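Local atomic coordinates of serine protease pet (Escherichia coli, PDB entry 4OM9), a protein that acts as a secreted serine protease and enterotoxin of enteroaggregative E. coli, an autotransporter passenger that probably cleaves the host cytoskeletal protein alpha-fodrin. Residues A[132-137]-A[212-217]; A[142-147]-A[175-180]; A[389-394]-A[410-415]; A[691-696]-A[709-714]; A[720-725]-A[744-749]. All coordinates share one frame; numbering follows the deposited sequence.

Contacts 1 and 2 belong to the chymotrypsin-like protease domain, whereas contacts 3, 4 and 5 lie on the long beta-helix. Contact 2 is nested in the chain loop that contact 1 closes; their centres are 8 Å apart, and they touch through Val-214 on Ile-145 and Val-212 on Phe-176, both reaching the same antiparallel sheet. Contacts 4 and 5, with centres 9 Å apart, cover successive coils and meet where Leu-711 O faces Lys-744 N. Contact 3 lies farther toward the N-terminal end of the beta-helix than contacts 4 and 5, its centre about 48 Å from that of contact 1 and 50 Å from that of contact 4. Contacts 1 and 4 have centres 55 Å apart.

Contact 1: residues A[132-137]-A[212-217]; sequences DRYGVD and VYVFDN
Asn-217 grips the end of helix 127-134 with its backbone and its side chain together. Its N donates to Arg-133 O at 2.6 Å, while ND2 serves two more carbonyls. One is Asp-132 O, at 2.8 Å, approached from above the carbonyl plane although it lies in the plane of the Asn-217 amide. The other is Gly-135 O, at 3.0 Å, which is met in its carbonyl plane on a lone pair. Three carbonyls at the helix terminus are thus bound by one residue just as Gly-135 leaves helical geometry. Tyr-134 makes the packed, buried side. Its side chain crosses that of Val-214, and CE1 of the ring lies 3.8 Å from Asp-216 CB. Tyr-134 CA also directs a C-H toward Phe-215 O. The contact seats the helix on strand 211-216 of the second beta-barrel of a chymotrypsin-like protease fold, the fold of clan PA to which this domain belongs. Water 1 bridges Tyr-134 O and Phe-215 N, adding an indirect backbone link. The hold is looser at Arg-133, which is partly exposed and reaches in to a buried Asp-216: its NH1 meets both carboxylate oxygens at 3.2 Å, on their syn sides, but the bonds are bent and the guanidinium and carboxylate planes stand 69° apart. The backbone N atoms of Lys-218 and Glu-219 also donate to Asp-216 OD1, fixing the carboxylate that Arg-133 meets.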
# COMPACT_ATOMS: atom_id res chain seq x y z
N ASP A 132 1.62 -37.84 13.37
CA ASP A 132 2.83 -37.05 13.57
C ASP A 132 3.13 -36.10 12.39
O ASP A 132 3.63 -35.00 12.60
CB ASP A 132 4.02 -37.98 13.84
CG ASP A 132 3.92 -38.67 15.22
OD1 ASP A 132 3.42 -38.03 16.18
OD2 ASP A 132 4.34 -39.84 15.36
N ARG A 133 2.79 -36.50 11.16
CA ARG A 133 3.04 -35.67 9.99
C ARG A 133 2.02 -34.54 9.83
O ARG A 133 2.36 -33.45 9.38
CB ARG A 133 3.07 -36.52 8.70
CG ARG A 133 3.25 -35.67 7.43
CD ARG A 133 3.61 -36.49 6.20
NE ARG A 133 4.83 -37.26 6.37
CZ ARG A 133 6.05 -36.74 6.28
NH1 ARG A 133 6.21 -35.45 6.04
NH2 ARG A 133 7.12 -37.51 6.45
N TYR A 134 0.77 -34.80 10.19
CA TYR A 134 -0.28 -33.82 9.94
C TYR A 134 -1.01 -33.34 11.19
O TYR A 134 -1.99 -32.59 11.10
CB TYR A 134 -1.30 -34.40 8.96
CG TYR A 134 -0.71 -34.84 7.64
CD1 TYR A 134 -0.42 -33.92 6.64
CD2 TYR A 134 -0.44 -36.16 7.41
CE1 TYR A 134 0.09 -34.33 5.43
CE2 TYR A 134 0.08 -36.57 6.23
CZ TYR A 134 0.35 -35.67 5.25
OH TYR A 134 0.87 -36.13 4.07
N GLY A 135 -0.55 -33.77 12.37
CA GLY A 135 -1.17 -33.35 13.61
C GLY A 135 -0.88 -31.92 14.02
O GLY A 135 0.18 -31.37 13.72
N VAL A 136 -1.85 -31.31 14.69
CA VAL A 136 -1.76 -29.92 15.10
C VAL A 136 -1.86 -29.83 16.62
O VAL A 136 -2.68 -30.52 17.24
CB VAL A 136 -2.89 -29.08 14.45
CG1 VAL A 136 -2.75 -27.59 14.82
CG2 VAL A 136 -2.89 -29.26 12.95
N ASP A 137 -1.01 -29.01 17.23
CA ASP A 137 -1.07 -28.84 18.68
C ASP A 137 -2.27 -27.97 19.04
O ASP A 137 -2.45 -26.90 18.48
CB ASP A 137 0.21 -28.20 19.22
CG ASP A 137 0.05 -27.72 20.67
OD1 ASP A 137 0.30 -28.52 21.59
OD2 ASP A 137 -0.32 -26.55 20.87
N VAL A 212 -10.48 -31.73 0.39
CA VAL A 212 -10.27 -31.68 1.82
C VAL A 212 -8.77 -31.54 2.04
O VAL A 212 -7.97 -32.29 1.46
CB VAL A 212 -10.83 -32.96 2.50
CG1 VAL A 212 -10.46 -33.00 3.98
CG2 VAL A 212 -12.35 -33.06 2.30
N TYR A 213 -8.37 -30.58 2.87
CA TYR A 213 -6.95 -30.26 3.00
C TYR A 213 -6.41 -30.53 4.39
O TYR A 213 -7.11 -30.44 5.39
CB TYR A 213 -6.69 -28.78 2.66
CG TYR A 213 -6.97 -28.41 1.22
CD1 TYR A 213 -8.26 -28.11 0.81
CD2 TYR A 213 -5.94 -28.34 0.28
CE1 TYR A 213 -8.53 -27.77 -0.51
CE2 TYR A 213 -6.20 -27.99 -1.04
CZ TYR A 213 -7.50 -27.72 -1.42
OH TYR A 213 -7.81 -27.38 -2.72
N VAL A 214 -5.12 -30.82 4.44
CA VAL A 214 -4.52 -31.22 5.68
C VAL A 214 -3.06 -30.78 5.60
O VAL A 214 -2.53 -30.64 4.51
CB VAL A 214 -4.77 -32.73 5.88
CG1 VAL A 214 -3.50 -33.50 6.05
CG2 VAL A 214 -5.76 -32.96 7.00
N PHE A 215 -2.44 -30.46 6.73
CA PHE A 215 -1.18 -29.71 6.69
C PHE A 215 0.01 -30.50 7.20
O PHE A 215 0.05 -30.92 8.36
CB PHE A 215 -1.34 -28.41 7.49
CG PHE A 215 -0.10 -27.56 7.53
CD1 PHE A 215 0.19 -26.67 6.51
CD2 PHE A 215 0.75 -27.61 8.63
CE1 PHE A 215 1.33 -25.87 6.56
CE2 PHE A 215 1.88 -26.81 8.70
CZ PHE A 215 2.17 -25.93 7.64
N ASP A 216 0.98 -30.68 6.31
CA ASP A 216 2.20 -31.44 6.58
C ASP A 216 3.14 -30.65 7.49
O ASP A 216 3.60 -29.57 7.12
CB ASP A 216 2.87 -31.77 5.23
CG ASP A 216 4.08 -32.69 5.36
OD1 ASP A 216 4.86 -32.59 6.33
OD2 ASP A 216 4.27 -33.51 4.42
N ASN A 217 3.41 -31.22 8.67
CA ASN A 217 4.28 -30.65 9.72
C ASN A 217 5.72 -30.38 9.35
O ASN A 217 6.33 -29.44 9.85
CB ASN A 217 4.34 -31.61 10.93
CG ASN A 217 3.34 -31.27 11.98
OD1 ASN A 217 3.03 -30.10 12.20
ND2 ASN A 217 2.81 -32.30 12.64
O HOH W 1 -3.59 -30.96 9.32
O HOH W 2 0.14 -30.36 10.72

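Contact 2: residues A[142-147]-A[175-180]; sequences KKEIIG and LFHITN
Gly-147 and Phe-176 form an antiparallel hydrogen-bonded pair: Gly-147 N donates to Phe-176 O at 3.1 Å, and Phe-176 N returns a bond to Gly-147 O at 3.0 Å. Ile-178 N adds a third backbone bond, to Ile-145 O at 2.9 Å, and Ile-146 with His-177 make the intervening non-hydrogen-bonded pair. Beyond them water 3 accepts a hydrogen bond from Ile-145 N and donates one to Ile-178 O, extending the pairing as the strands part. The aromatic contact is with backbone. Phe-176 CG sits between its own N and carbonyl carbon (chi1 64°), and the ring folds over Gly-147, whose CA lies 3.8 Å from the ring centroid in a CH-pi contact. The ring covers the glycine backbone with one face, Gly-147 O standing 3.3 Å above the plane of the Phe-176 ring and offset toward its rim. Apolar packing flanks the pair. Ile-145 CG2 meets Ile-178 CD1 at 3.5 Å as the two side chains cross, and Ile-146 CG2 touches Leu-175 CD1 at 3.6 Å. Ile-146 CD1 rests on His-177 CB, while the imidazole NE2 is hydrogen-bonded to Glu-194 OE1. The two strands lie inside the antiparallel barrel sheet of the protease domain: strand 188-195 borders 172-185, with Tyr-193 stacked on Phe-176, and strand 211-216 borders 143-151, laying Val-214 on Ile-145 and Val-212 on Phe-176.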
# COMPACT_ATOMS: atom_id res chain seq x y z
N LYS A 142 -0.97 -31.77 22.84
CA LYS A 142 -2.05 -32.62 22.35
C LYS A 142 -2.25 -32.39 20.86
O LYS A 142 -2.63 -31.29 20.45
CB LYS A 142 -3.34 -32.35 23.11
CG LYS A 142 -4.46 -33.34 22.92
CD LYS A 142 -5.48 -33.21 24.07
CE LYS A 142 -6.57 -34.28 24.02
NZ LYS A 142 -7.09 -34.44 22.60
N LYS A 143 -2.00 -33.42 20.07
CA LYS A 143 -2.14 -33.37 18.62
C LYS A 143 -3.53 -33.81 18.14
O LYS A 143 -4.06 -34.83 18.58
CB LYS A 143 -1.07 -34.24 17.95
CG LYS A 143 0.36 -33.90 18.38
CD LYS A 143 0.65 -32.40 18.21
CE LYS A 143 2.06 -32.05 18.67
NZ LYS A 143 3.12 -32.73 17.87
N GLU A 144 -4.10 -33.01 17.26
CA GLU A 144 -5.30 -33.36 16.50
C GLU A 144 -5.03 -33.03 15.03
O GLU A 144 -4.32 -32.07 14.73
CB GLU A 144 -6.53 -32.61 17.01
CG GLU A 144 -6.89 -32.84 18.48
CD GLU A 144 -8.17 -32.10 18.89
OE1 GLU A 144 -8.36 -31.86 20.10
OE2 GLU A 144 -8.97 -31.75 17.99
N ILE A 145 -5.58 -33.82 14.11
CA ILE A 145 -5.45 -33.49 12.69
C ILE A 145 -6.59 -32.54 12.34
O ILE A 145 -7.78 -32.94 12.34
CB ILE A 145 -5.48 -34.74 11.76
CG1 ILE A 145 -4.34 -35.69 12.10
CG2 ILE A 145 -5.31 -34.32 10.32
CD1 ILE A 145 -4.42 -37.03 11.35
N ILE A 146 -6.22 -31.29 12.09
CA ILE A 146 -7.14 -30.22 11.77
C ILE A 146 -6.99 -29.90 10.30
O ILE A 146 -5.89 -30.00 9.75
CB ILE A 146 -6.86 -28.93 12.61
CG1 ILE A 146 -6.81 -29.24 14.11
CG2 ILE A 146 -7.87 -27.84 12.30
CD1 ILE A 146 -8.08 -29.83 14.67
N GLY A 147 -8.08 -29.53 9.65
CA GLY A 147 -7.99 -29.18 8.26
C GLY A 147 -9.13 -28.32 7.78
O GLY A 147 -10.03 -28.00 8.55
N LEU A 175 -14.04 -25.72 8.71
CA LEU A 175 -12.89 -26.08 9.53
C LEU A 175 -13.27 -27.35 10.27
O LEU A 175 -14.40 -27.46 10.76
CB LEU A 175 -12.53 -24.97 10.50
CG LEU A 175 -11.55 -25.34 11.61
CD1 LEU A 175 -10.15 -25.34 11.06
CD2 LEU A 175 -11.67 -24.40 12.84
N PHE A 176 -12.34 -28.30 10.39
CA PHE A 176 -12.70 -29.59 10.99
C PHE A 176 -11.58 -30.25 11.78
O PHE A 176 -10.41 -29.91 11.62
CB PHE A 176 -13.19 -30.54 9.88
CG PHE A 176 -12.14 -30.88 8.86
CD1 PHE A 176 -11.11 -31.77 9.17
CD2 PHE A 176 -12.18 -30.31 7.60
CE1 PHE A 176 -10.14 -32.05 8.25
CE2 PHE A 176 -11.21 -30.61 6.67
CZ PHE A 176 -10.19 -31.47 7.00
N HIS A 177 -11.94 -31.23 12.59
CA HIS A 177 -10.97 -32.14 13.19
C HIS A 177 -11.30 -33.57 12.76
O HIS A 177 -12.46 -33.93 12.66
CB HIS A 177 -10.99 -32.03 14.72
CG HIS A 177 -12.36 -32.07 15.32
ND1 HIS A 177 -13.18 -30.97 15.40
CD2 HIS A 177 -13.04 -33.10 15.89
CE1 HIS A 177 -14.32 -31.31 15.99
NE2 HIS A 177 -14.26 -32.59 16.29
N ILE A 178 -10.28 -34.39 12.51
CA ILE A 178 -10.53 -35.77 12.10
C ILE A 178 -10.88 -36.68 13.28
O ILE A 178 -10.09 -36.85 14.20
CB ILE A 178 -9.31 -36.39 11.36
CG1 ILE A 178 -8.92 -35.54 10.15
CG2 ILE A 178 -9.62 -37.84 10.96
CD1 ILE A 178 -8.01 -36.26 9.19
N THR A 179 -12.05 -37.31 13.19
CA THR A 179 -12.59 -38.19 14.24
C THR A 179 -12.34 -39.67 13.97
O THR A 179 -12.36 -40.48 14.89
CB THR A 179 -14.10 -37.96 14.43
OG1 THR A 179 -14.77 -38.06 13.16
CG2 THR A 179 -14.38 -36.57 15.01
N ASN A 180 -12.09 -40.03 12.71
CA ASN A 180 -11.65 -41.39 12.38
C ASN A 180 -10.87 -41.43 11.07
O ASN A 180 -11.43 -41.29 9.98
CB ASN A 180 -12.85 -42.34 12.29
CG ASN A 180 -12.45 -43.81 12.46
OD1 ASN A 180 -11.28 -44.17 12.32
ND2 ASN A 180 -13.44 -44.66 12.77
O HOH W 3 -7.48 -35.52 15.12

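Contact 3: residues A[389-394]-A[410-415]; sequences GAQKTF and AENALG
Two equivalent loops of successive beta-helix coils run alongside each other without regular strand, Lys-392 N donating to Asn-412 O at 2.9 Å and Thr-393 N to Ala-413 O at 3.0 Å. Each loop has a residue of positive phi, Lys-392 in one and Asn-412 in the other (53° each). Water 4 accepts from Phe-394 N and lies 2.8 Å from Ala-413 O. On the exposed side Asn-412 ND2 donates to Gln-391 OE1, modelled at 2.5 Å, a length so short that it is doubtful; the two amides stand 80° apart. Gln-391 CG, anti to the backbone N (chi1 167°), is set 3.6 Å from Asn-412 O, and the chain bends at chi2 beyond it. Two methyls pack on carbonyls: Ala-410 CB rests 3.4 Å from Gly-389 O, and Ala-413 CB lies equally near Ala-390 O. Leu-388 of strand 385-388 packs on Thr-393 and Ala-413. Such coil-to-coil bonding continues the stacking of the parallel strands into the corners of the beta-helix. Its chemistry is mainly that of the main chain, N-H groups bound to carbonyls and methyls resting on carbonyl oxygens, with the amide pair at the exposed rim.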
# COMPACT_ATOMS: atom_id res chain seq x y z
N GLY A 389 8.08 -11.66 -29.56
CA GLY A 389 9.16 -11.31 -30.46
C GLY A 389 8.68 -10.69 -31.76
O GLY A 389 9.47 -10.46 -32.67
N ALA A 390 7.39 -10.39 -31.85
CA ALA A 390 6.84 -9.86 -33.10
C ALA A 390 5.84 -8.73 -32.83
O ALA A 390 5.29 -8.63 -31.73
CB ALA A 390 6.18 -10.98 -33.92
N GLN A 391 5.61 -7.89 -33.84
CA GLN A 391 4.55 -6.90 -33.77
C GLN A 391 3.20 -7.59 -33.57
O GLN A 391 2.87 -8.54 -34.29
CB GLN A 391 4.52 -6.02 -35.03
CG GLN A 391 3.24 -5.18 -35.16
CD GLN A 391 3.46 -3.77 -35.76
OE1 GLN A 391 3.27 -2.75 -35.08
NE2 GLN A 391 3.84 -3.71 -37.03
N LYS A 392 2.43 -7.13 -32.59
CA LYS A 392 1.10 -7.66 -32.33
C LYS A 392 1.15 -9.19 -32.19
O LYS A 392 0.40 -9.92 -32.86
CB LYS A 392 0.14 -7.26 -33.45
CG LYS A 392 -1.14 -6.63 -32.96
CD LYS A 392 -2.14 -7.67 -32.49
CE LYS A 392 -2.83 -8.29 -33.68
NZ LYS A 392 -4.01 -7.50 -34.14
N THR A 393 2.06 -9.66 -31.34
CA THR A 393 2.36 -11.08 -31.25
C THR A 393 1.09 -11.93 -31.04
O THR A 393 0.85 -12.87 -31.79
CB THR A 393 3.37 -11.34 -30.15
OG1 THR A 393 4.60 -10.68 -30.49
CG2 THR A 393 3.61 -12.83 -30.00
N PHE A 394 0.28 -11.57 -30.06
CA PHE A 394 -1.03 -12.18 -29.91
C PHE A 394 -2.08 -11.13 -30.12
O PHE A 394 -1.78 -9.95 -30.05
CB PHE A 394 -1.17 -12.84 -28.53
CG PHE A 394 -0.32 -14.06 -28.37
CD1 PHE A 394 -0.78 -15.30 -28.80
CD2 PHE A 394 0.95 -13.97 -27.83
CE1 PHE A 394 0.00 -16.45 -28.66
CE2 PHE A 394 1.74 -15.10 -27.70
CZ PHE A 394 1.26 -16.34 -28.12
N ALA A 410 10.16 -6.74 -29.17
CA ALA A 410 10.04 -6.24 -30.54
C ALA A 410 9.23 -4.96 -30.46
O ALA A 410 8.66 -4.68 -29.41
CB ALA A 410 9.35 -7.28 -31.46
N GLU A 411 9.17 -4.19 -31.53
CA GLU A 411 8.40 -2.95 -31.51
C GLU A 411 6.92 -3.25 -31.65
O GLU A 411 6.54 -4.13 -32.41
CB GLU A 411 8.84 -2.00 -32.63
CG GLU A 411 10.35 -1.82 -32.78
CD GLU A 411 10.91 -0.71 -31.90
OE1 GLU A 411 10.91 0.48 -32.33
OE2 GLU A 411 11.36 -1.03 -30.77
N ASN A 412 6.09 -2.55 -30.88
CA ASN A 412 4.64 -2.68 -30.96
C ASN A 412 4.17 -4.14 -30.83
O ASN A 412 3.30 -4.61 -31.56
CB ASN A 412 4.15 -2.10 -32.29
CG ASN A 412 2.75 -1.52 -32.18
OD1 ASN A 412 2.39 -0.90 -31.18
ND2 ASN A 412 1.95 -1.71 -33.23
N ALA A 413 4.78 -4.85 -29.89
CA ALA A 413 4.48 -6.27 -29.66
C ALA A 413 3.12 -6.52 -29.01
O ALA A 413 2.59 -7.60 -29.16
CB ALA A 413 5.56 -6.90 -28.82
N LEU A 414 2.58 -5.56 -28.27
CA LEU A 414 1.28 -5.75 -27.62
C LEU A 414 0.17 -5.49 -28.61
O LEU A 414 0.43 -5.23 -29.79
CB LEU A 414 1.14 -4.87 -26.37
CG LEU A 414 1.70 -5.49 -25.09
CD1 LEU A 414 1.67 -4.50 -23.87
CD2 LEU A 414 1.02 -6.84 -24.71
N GLY A 415 -1.08 -5.58 -28.15
CA GLY A 415 -2.24 -5.55 -29.01
C GLY A 415 -2.95 -4.22 -29.13
O GLY A 415 -2.43 -3.19 -28.71
O HOH W 4 0.83 -9.41 -27.98

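Contact 4: residues A[691-696]-A[709-714]; sequences VTASSS and LTLTGA
Val-691 opens the parallel pairing with Leu-709, its O accepting from Thr-710 N at 2.8 Å. On the buried face its CG1, anti to the backbone N (chi1 -172°), meets Leu-709 CD1 at 3.8 Å as the two side chains cross. Thr-692 lies on the other face beside Thr-710, both side chains pointing the same way, with CG2 of Thr-692 4.1 Å from CB of Thr-710. Ala-693 returns to the face of Val-691: its N donates to Thr-710 O at 2.9 Å, and its CB touches Leu-711 CD2 at 3.8 Å. Apolar residues stack on apolar and threonine on threonine, coil upon coil, as in a right-handed parallel beta-helix. The strand ends at Ala-693, and Ser-694 follows in the turn. Its CB packs 3.6 Å from Thr-712 OG1, a hydroxyl that donates to Gly-713 O within its own segment. Further on, Ser-694 O lies against Ala-714 CA as both segments leave the sheet. The pair is continued by strand 668-672 beyond 690-693 and by strand 740-744 beyond 708-712. Ile-685 of strand 682-685 packs on Val-691 and Leu-709, and Tyr-727 of strand 725-729 packs on Ala-693 and Leu-711.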
# COMPACT_ATOMS: atom_id res chain seq x y z
N VAL A 691 3.88 18.10 10.36
CA VAL A 691 4.85 18.47 9.37
C VAL A 691 6.19 18.81 10.02
O VAL A 691 6.29 19.73 10.84
CB VAL A 691 4.34 19.66 8.54
CG1 VAL A 691 5.27 19.96 7.35
CG2 VAL A 691 2.93 19.36 8.05
N THR A 692 7.20 18.04 9.67
CA THR A 692 8.57 18.30 10.11
C THR A 692 9.44 18.59 8.90
O THR A 692 9.52 17.79 7.96
CB THR A 692 9.16 17.11 10.89
OG1 THR A 692 8.18 16.60 11.81
CG2 THR A 692 10.41 17.54 11.64
N ALA A 693 10.10 19.75 8.91
CA ALA A 693 10.98 20.12 7.81
C ALA A 693 12.43 20.23 8.29
O ALA A 693 12.83 21.25 8.84
CB ALA A 693 10.52 21.43 7.19
N SER A 694 13.20 19.18 8.07
CA SER A 694 14.58 19.12 8.53
C SER A 694 15.51 19.69 7.47
O SER A 694 16.73 19.70 7.62
CB SER A 694 14.98 17.68 8.86
OG SER A 694 14.08 17.11 9.79
N SER A 695 14.90 20.17 6.40
CA SER A 695 15.63 20.69 5.26
C SER A 695 15.13 22.09 4.97
O SER A 695 13.96 22.38 5.23
CB SER A 695 15.45 19.75 4.05
OG SER A 695 16.18 20.20 2.93
N SER A 696 15.99 22.94 4.44
CA SER A 696 15.63 24.34 4.15
C SER A 696 14.29 24.51 3.42
O SER A 696 13.99 23.78 2.47
CB SER A 696 16.72 25.01 3.33
OG SER A 696 17.82 25.40 4.12
N LEU A 709 3.78 22.01 13.28
CA LEU A 709 4.84 22.35 12.34
C LEU A 709 6.17 22.52 13.08
O LEU A 709 6.31 23.35 13.99
CB LEU A 709 4.50 23.62 11.56
CG LEU A 709 5.56 24.12 10.59
CD1 LEU A 709 5.86 23.06 9.47
CD2 LEU A 709 5.13 25.44 9.99
N THR A 710 7.14 21.71 12.69
CA THR A 710 8.44 21.71 13.32
C THR A 710 9.54 21.96 12.29
O THR A 710 9.57 21.33 11.23
CB THR A 710 8.71 20.40 14.04
OG1 THR A 710 7.63 20.12 14.93
CG2 THR A 710 10.00 20.48 14.82
N LEU A 711 10.43 22.89 12.60
CA LEU A 711 11.50 23.27 11.70
C LEU A 711 12.85 23.06 12.37
O LEU A 711 13.11 23.59 13.45
CB LEU A 711 11.31 24.72 11.27
CG LEU A 711 9.88 25.04 10.83
CD1 LEU A 711 9.73 26.53 10.54
CD2 LEU A 711 9.53 24.22 9.60
N THR A 712 13.71 22.25 11.74
CA THR A 712 14.96 21.83 12.37
C THR A 712 16.09 21.76 11.38
O THR A 712 15.86 21.60 10.18
CB THR A 712 14.88 20.43 13.00
OG1 THR A 712 15.03 19.46 11.96
CG2 THR A 712 13.56 20.19 13.73
N GLY A 713 17.32 21.82 11.89
CA GLY A 713 18.50 21.62 11.07
C GLY A 713 18.49 20.24 10.44
O GLY A 713 17.72 19.38 10.85
N ALA A 714 19.34 20.03 9.44
CA ALA A 714 19.45 18.71 8.83
C ALA A 714 20.02 17.74 9.85
O ALA A 714 21.22 17.73 10.11
CB ALA A 714 20.31 18.76 7.58

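Contact 5: residues A[720-725]-A[744-749]; sequences EITPSM and KNQASV
Met-725 reaches Gln-746 and Ala-747 by folding its chain at both chi2 (82°) and chi3 (-86°), which carries CE back over the second segment. There the methyl lies 3.3 Å from Gln-746 O, 3.6 Å from Ala-747 CA and 4.0 Å from Ala-747 CB. Gln-746 has positive phi (58°), and its side chain, extended beyond CG, runs toward Thr-722; the orientation of its amide is uncertain. Its CB meanwhile packs against Ser-724 CB at 3.5 Å. Ser-724 OG adds a weak hydrogen bond to Gln-746 O. Where the segments become sheet, Ser-748 N donates to Met-725 O at 3.3 Å, and Met-725 pairs in parallel with Ala-747. The same strand then continues alongside 725-729, with Ser-748 bound to Tyr-727 through the backbone. This is the corner of a beta-helix coil, where an irregular loop settles into the next parallel strand. The main-chain bonding is sparse here, one direct backbone hydrogen bond. Besides that single bond, the contact consists of the methionine methyl, the Ser-724 and Gln-746 CB atoms and the weak serine bond, which makes it largely a matter of van der Waals packing.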
# COMPACT_ATOMS: atom_id res chain seq x y z
N GLU A 720 25.28 10.06 12.72
CA GLU A 720 25.11 11.02 13.80
C GLU A 720 25.06 12.41 13.17
O GLU A 720 24.60 12.55 12.04
CB GLU A 720 26.24 10.91 14.82
CG GLU A 720 25.74 10.76 16.24
CD GLU A 720 24.63 11.75 16.55
OE1 GLU A 720 23.53 11.30 16.91
OE2 GLU A 720 24.87 12.97 16.43
N ILE A 721 25.50 13.44 13.90
CA ILE A 721 25.84 14.74 13.31
C ILE A 721 24.65 15.55 12.74
O ILE A 721 23.73 14.99 12.15
CB ILE A 721 26.91 14.56 12.19
CG1 ILE A 721 28.32 14.44 12.79
CG2 ILE A 721 26.85 15.66 11.14
CD1 ILE A 721 28.65 13.09 13.40
N THR A 722 24.68 16.87 12.92
CA THR A 722 23.67 17.76 12.34
C THR A 722 24.25 19.06 11.76
O THR A 722 24.88 19.83 12.48
CB THR A 722 22.60 18.17 13.37
OG1 THR A 722 23.22 18.96 14.40
CG2 THR A 722 21.95 16.95 14.01
N PRO A 723 24.07 19.29 10.44
CA PRO A 723 24.28 20.64 9.89
C PRO A 723 22.98 21.45 9.82
O PRO A 723 21.89 20.87 9.83
CB PRO A 723 24.83 20.36 8.49
CG PRO A 723 24.20 19.09 8.11
CD PRO A 723 24.11 18.27 9.39
N SER A 724 23.11 22.77 9.74
CA SER A 724 21.97 23.69 9.87
C SER A 724 21.35 24.06 8.53
O SER A 724 21.80 23.59 7.49
CB SER A 724 22.41 24.96 10.60
OG SER A 724 21.82 26.11 10.02
N MET A 725 20.31 24.89 8.57
CA MET A 725 19.68 25.42 7.34
C MET A 725 18.68 26.57 7.62
O MET A 725 18.53 27.00 8.77
CB MET A 725 18.98 24.28 6.58
CG MET A 725 18.42 23.14 7.43
SD MET A 725 16.82 23.53 8.13
CE MET A 725 17.26 24.40 9.63
N LYS A 744 13.82 24.53 16.22
CA LYS A 744 14.86 24.01 17.10
C LYS A 744 16.01 23.38 16.31
O LYS A 744 15.91 23.19 15.10
CB LYS A 744 14.27 22.96 18.05
CG LYS A 744 13.86 21.68 17.36
CD LYS A 744 13.11 20.76 18.31
CE LYS A 744 12.63 19.50 17.59
NZ LYS A 744 12.01 18.50 18.52
N ASN A 745 17.09 23.06 17.02
CA ASN A 745 18.23 22.33 16.45
C ASN A 745 18.83 22.97 15.21
O ASN A 745 18.70 22.44 14.12
CB ASN A 745 17.81 20.90 16.13
CG ASN A 745 18.00 19.96 17.31
OD1 ASN A 745 17.14 19.86 18.18
ND2 ASN A 745 19.14 19.27 17.34
N GLN A 746 19.50 24.10 15.40
CA GLN A 746 20.20 24.79 14.31
C GLN A 746 19.24 25.16 13.18
O GLN A 746 19.48 24.86 12.01
CB GLN A 746 21.37 23.96 13.81
CG GLN A 746 22.54 23.96 14.79
CD GLN A 746 23.62 22.96 14.43
OE1 GLN A 746 23.48 22.20 13.48
NE2 GLN A 746 24.70 22.96 15.20
N ALA A 747 18.15 25.81 13.57
CA ALA A 747 17.17 26.34 12.65
C ALA A 747 17.22 27.87 12.64
O ALA A 747 17.17 28.49 13.69
CB ALA A 747 15.79 25.87 13.03
N SER A 748 17.32 28.46 11.46
CA SER A 748 17.28 29.91 11.32
C SER A 748 16.02 30.33 10.57
O SER A 748 15.91 30.11 9.37
CB SER A 748 18.53 30.42 10.60
OG SER A 748 18.44 31.81 10.38
N VAL A 749 15.07 30.93 11.28
CA VAL A 749 13.73 31.16 10.77
C VAL A 749 13.42 32.63 10.54
O VAL A 749 13.41 33.43 11.48
CB VAL A 749 12.67 30.60 11.74
CG1 VAL A 749 11.27 30.78 11.17
CG2 VAL A 749 12.96 29.15 12.04